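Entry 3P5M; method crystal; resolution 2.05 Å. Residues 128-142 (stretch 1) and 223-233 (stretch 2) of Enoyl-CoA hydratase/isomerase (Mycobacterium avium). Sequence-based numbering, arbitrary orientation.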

# COMPACT_ATOMS: atom_id res chain seq x y z
N ALA B 128 18.91 -1.54 18.33
CA ALA B 128 18.95 -0.61 19.45
C ALA B 128 20.37 -0.29 19.91
O ALA B 128 20.54 0.45 20.86
CB ALA B 128 18.11 -1.10 20.63
N PHE B 129 21.39 -0.80 19.23
CA PHE B 129 22.75 -0.67 19.75
C PHE B 129 23.12 0.79 20.00
O PHE B 129 23.69 1.11 21.05
CB PHE B 129 23.80 -1.27 18.80
CG PHE B 129 23.42 -2.59 18.16
CD1 PHE B 129 24.00 -3.78 18.61
CD2 PHE B 129 22.54 -2.64 17.07
CE1 PHE B 129 23.70 -4.99 18.02
CE2 PHE B 129 22.24 -3.85 16.45
CZ PHE B 129 22.83 -5.04 16.92
N THR B 130 22.80 1.69 19.05
CA THR B 130 23.24 3.08 19.15
C THR B 130 22.70 3.81 20.36
O THR B 130 23.26 4.84 20.74
CB THR B 130 22.97 3.94 17.87
OG1 THR B 130 21.63 3.76 17.43
CG2 THR B 130 23.91 3.55 16.75
N ARG B 131 21.65 3.28 20.99
CA ARG B 131 21.10 3.96 22.18
C ARG B 131 22.02 3.82 23.40
O ARG B 131 21.84 4.53 24.40
CB ARG B 131 19.64 3.53 22.48
N VAL B 132 22.99 2.92 23.32
CA VAL B 132 24.06 2.86 24.32
C VAL B 132 25.41 3.20 23.72
O VAL B 132 26.43 3.03 24.37
CB VAL B 132 24.13 1.49 25.11
CG1 VAL B 132 22.82 1.23 25.85
CG2 VAL B 132 24.44 0.31 24.19
N GLY B 133 25.42 3.66 22.46
CA GLY B 133 26.64 4.12 21.80
C GLY B 133 27.45 3.04 21.11
O GLY B 133 28.64 3.22 20.84
N LEU B 134 26.80 1.91 20.83
CA LEU B 134 27.42 0.79 20.13
C LEU B 134 26.83 0.67 18.72
O LEU B 134 25.85 1.32 18.40
CB LEU B 134 27.21 -0.51 20.91
CG LEU B 134 27.82 -0.57 22.32
CD1 LEU B 134 27.67 -1.98 22.91
CD2 LEU B 134 29.31 -0.16 22.30
N MET B 135 27.43 -0.18 17.90
CA MET B 135 27.10 -0.30 16.48
C MET B 135 26.52 -1.69 16.22
O MET B 135 26.58 -2.55 17.12
CB MET B 135 28.38 -0.11 15.65
CG MET B 135 29.26 -1.35 15.66
SD MET B 135 30.75 -1.17 14.69
CE MET B 135 30.08 -1.13 13.05
N PRO B 136 25.94 -1.91 15.01
CA PRO B 136 25.32 -3.21 14.72
C PRO B 136 26.38 -4.31 14.74
O PRO B 136 27.55 -4.01 14.53
CB PRO B 136 24.75 -3.01 13.31
CG PRO B 136 24.40 -1.53 13.28
CD PRO B 136 25.55 -0.88 14.02
N ASP B 137 25.97 -5.54 15.06
CA ASP B 137 26.88 -6.70 15.06
C ASP B 137 26.25 -7.95 14.41
O ASP B 137 25.13 -7.89 13.86
CB ASP B 137 27.31 -7.05 16.49
CG ASP B 137 26.14 -7.45 17.36
OD1 ASP B 137 25.02 -7.74 16.83
OD2 ASP B 137 26.33 -7.49 18.58
N GLY B 138 26.97 -9.08 14.48
CA GLY B 138 26.50 -10.32 13.88
C GLY B 138 26.70 -10.34 12.38
O GLY B 138 26.57 -11.38 11.77
N GLY B 139 27.06 -9.20 11.80
CA GLY B 139 27.07 -9.02 10.37
C GLY B 139 25.72 -8.46 9.88
O GLY B 139 25.44 -8.50 8.69
N ALA B 140 24.90 -7.92 10.79
CA ALA B 140 23.71 -7.14 10.40
C ALA B 140 23.98 -6.11 9.27
O ALA B 140 23.13 -5.90 8.38
CB ALA B 140 23.10 -6.41 11.63
N SER B 141 25.16 -5.49 9.27
CA SER B 141 25.42 -4.40 8.29
C SER B 141 25.49 -4.94 6.87
O SER B 141 25.19 -4.22 5.93
CB SER B 141 26.69 -3.61 8.61
OG SER B 141 26.71 -3.22 9.97
N ALA B 142 25.89 -6.20 6.71
CA ALA B 142 25.89 -6.85 5.39
C ALA B 142 24.57 -7.52 5.09
O ALA B 142 24.17 -7.54 3.93
CB ALA B 142 27.02 -7.89 5.31
N ILE B 223 34.89 -5.77 10.34
CA ILE B 223 34.77 -4.35 10.60
C ILE B 223 33.91 -4.10 11.83
O ILE B 223 34.28 -3.26 12.64
CB ILE B 223 34.28 -3.60 9.39
CG1 ILE B 223 35.41 -3.61 8.32
CG2 ILE B 223 33.87 -2.17 9.78
CD1 ILE B 223 34.92 -3.33 6.89
N GLU B 224 32.79 -4.81 11.97
CA GLU B 224 31.90 -4.62 13.12
C GLU B 224 32.59 -5.02 14.42
O GLU B 224 32.41 -4.36 15.43
CB GLU B 224 30.59 -5.45 12.99
CG GLU B 224 29.63 -4.97 11.85
CD GLU B 224 28.36 -5.84 11.72
OE1 GLU B 224 28.30 -6.92 12.36
OE2 GLU B 224 27.45 -5.44 10.96
N ALA B 225 33.35 -6.13 14.38
CA ALA B 225 34.11 -6.60 15.54
C ALA B 225 35.20 -5.60 15.94
O ALA B 225 35.37 -5.31 17.12
CB ALA B 225 34.72 -7.98 15.25
N GLU B 226 35.92 -5.04 14.97
CA GLU B 226 36.90 -3.97 15.31
C GLU B 226 36.23 -2.71 15.87
O GLU B 226 36.73 -2.10 16.83
CB GLU B 226 37.76 -3.58 14.10
CG GLU B 226 38.82 -2.60 14.46
CD GLU B 226 39.70 -2.20 13.31
OE1 GLU B 226 39.76 -2.93 12.31
OE2 GLU B 226 40.33 -1.13 13.41
N GLY B 227 35.13 -2.30 15.22
CA GLY B 227 34.36 -1.15 15.66
C GLY B 227 33.80 -1.30 17.07
O GLY B 227 33.92 -0.38 17.88
N GLN B 228 33.21 -2.45 17.37
CA GLN B 228 32.67 -2.66 18.72
C GLN B 228 33.77 -2.60 19.78
O GLN B 228 33.57 -2.01 20.82
CB GLN B 228 31.88 -3.98 18.84
CG GLN B 228 30.75 -3.89 19.86
CD GLN B 228 29.56 -3.10 19.28
OE1 GLN B 228 29.64 -1.89 19.06
NE2 GLN B 228 28.47 -3.82 18.95
N LEU B 229 34.92 -3.20 19.49
CA LEU B 229 36.11 -3.08 20.35
C LEU B 229 36.52 -1.65 20.63
O LEU B 229 36.86 -1.30 21.75
CB LEU B 229 37.30 -3.83 19.73
CG LEU B 229 37.30 -5.35 19.99
CD1 LEU B 229 38.42 -6.03 19.16
CD2 LEU B 229 37.43 -5.65 21.51
N ALA B 230 36.50 -0.81 19.60
CA ALA B 230 36.83 0.60 19.79
C ALA B 230 35.71 1.33 20.54
O ALA B 230 35.97 2.20 21.38
CB ALA B 230 37.10 1.25 18.48
N LEU B 231 34.46 0.97 20.25
CA LEU B 231 33.31 1.70 20.81
C LEU B 231 33.11 1.49 22.30
O LEU B 231 32.75 2.44 22.99
CB LEU B 231 32.01 1.42 20.03
CG LEU B 231 31.94 2.04 18.63
CD1 LEU B 231 30.57 1.66 17.99
CD2 LEU B 231 32.13 3.53 18.66
N VAL B 232 33.41 0.30 22.82
CA VAL B 232 33.32 0.08 24.28
C VAL B 232 34.34 0.93 25.13
O VAL B 232 34.12 1.16 26.32
CB VAL B 232 33.31 -1.45 24.70
CG1 VAL B 232 32.16 -2.19 24.01
CG2 VAL B 232 34.64 -2.16 24.40
N GLU B 233 35.43 1.39 24.50
CA GLU B 233 36.38 2.27 25.17
C GLU B 233 35.95 3.74 25.22
O GLU B 233 36.65 4.55 25.85
CB GLU B 233 37.76 2.22 24.48
CG GLU B 233 38.43 0.85 24.33
CD GLU B 233 38.85 0.24 25.66
OE1 GLU B 233 39.43 0.98 26.50
OE2 GLU B 233 38.59 -0.97 25.87
O HOH W 1 29.89 -4.66 16.28
O HOH W 2 29.71 -7.08 18.93
O HOH W 3 29.90 -8.47 14.20

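How does Glu-224 reach so many partners on the loop? Its CA-to-CB bond points toward stretch 1, and the m, t rotamer (chi1 -68°, chi2 178°) extends the chain so that the carboxylate arrives at the turn from Asp-137 to Ala-140, a type I' turn. There its two oxygens serve different donors. OE1 accepts from Gly-139 N at 2.7 Å, while OE2 accepts from Ser-141 N at 2.8 Å and from Ser-141 OG at 2.5 Å. Ser-141 adopts m (chi1 -50°), which lets its hydroxyl and its own backbone amide meet the same oxygen. The carboxylate thus ties together residues at the beginning of the helix that follows Gly-139, the N-cap.

Why does Gln-228 fold back rather than extend? Its CA-to-CB bond runs sideways to the loop, yet chi1 of -150° (t), chi2 of 77° (p) and chi3 of -69° bring the amide closer to it. The result is a two-way pairing with the backbone of one residue: Met-135 N donates to Gln-228 OE1 at 3.0 Å, almost linearly at 177°, and Gln-228 NE2 donates to Met-135 O at 2.9 Å. A side-chain amide has a donor and an acceptor next to each other, so it can satisfy both polar groups of a loop residue much as a neighbouring strand would.

What makes room for the Met-135 side chain? With chi1 at 77° (p), chi2 at 180° (t) and chi3 at -69° (m), it lies along the helix, its SD 3.7 Å from Gly-227 CA and 3.7 Å from Glu-224 O. Gly-227 has no side chain, and a CB in the ideal position would point toward the loop and lie 2.5 Å from Met-135 SD, a clash. Farther along, Met-135 CB packs 3.7 Å from Leu-231 CD1. Leu-231, in the m, t rotamer, points toward the loop, and Leu-134, also m, t, places its CD2 3.9 Å from both Leu-231 CB and Val-232 CG1, closing the apolar end of the contact.

Where does water supplement these direct bonds? Water 1 bridges the two backbones, donating to Pro-136 O at 3.0 Å and to Glu-224 O at 2.7 Å. Water 3 donates to Glu-224 OE1 at 2.9 Å and accepts a weak bond from Gly-138 N at 3.0 Å. That link matters because Gly-138 N, although 3.3 Å from Glu-224 OE1, is poorly angled for a direct hydrogen bond.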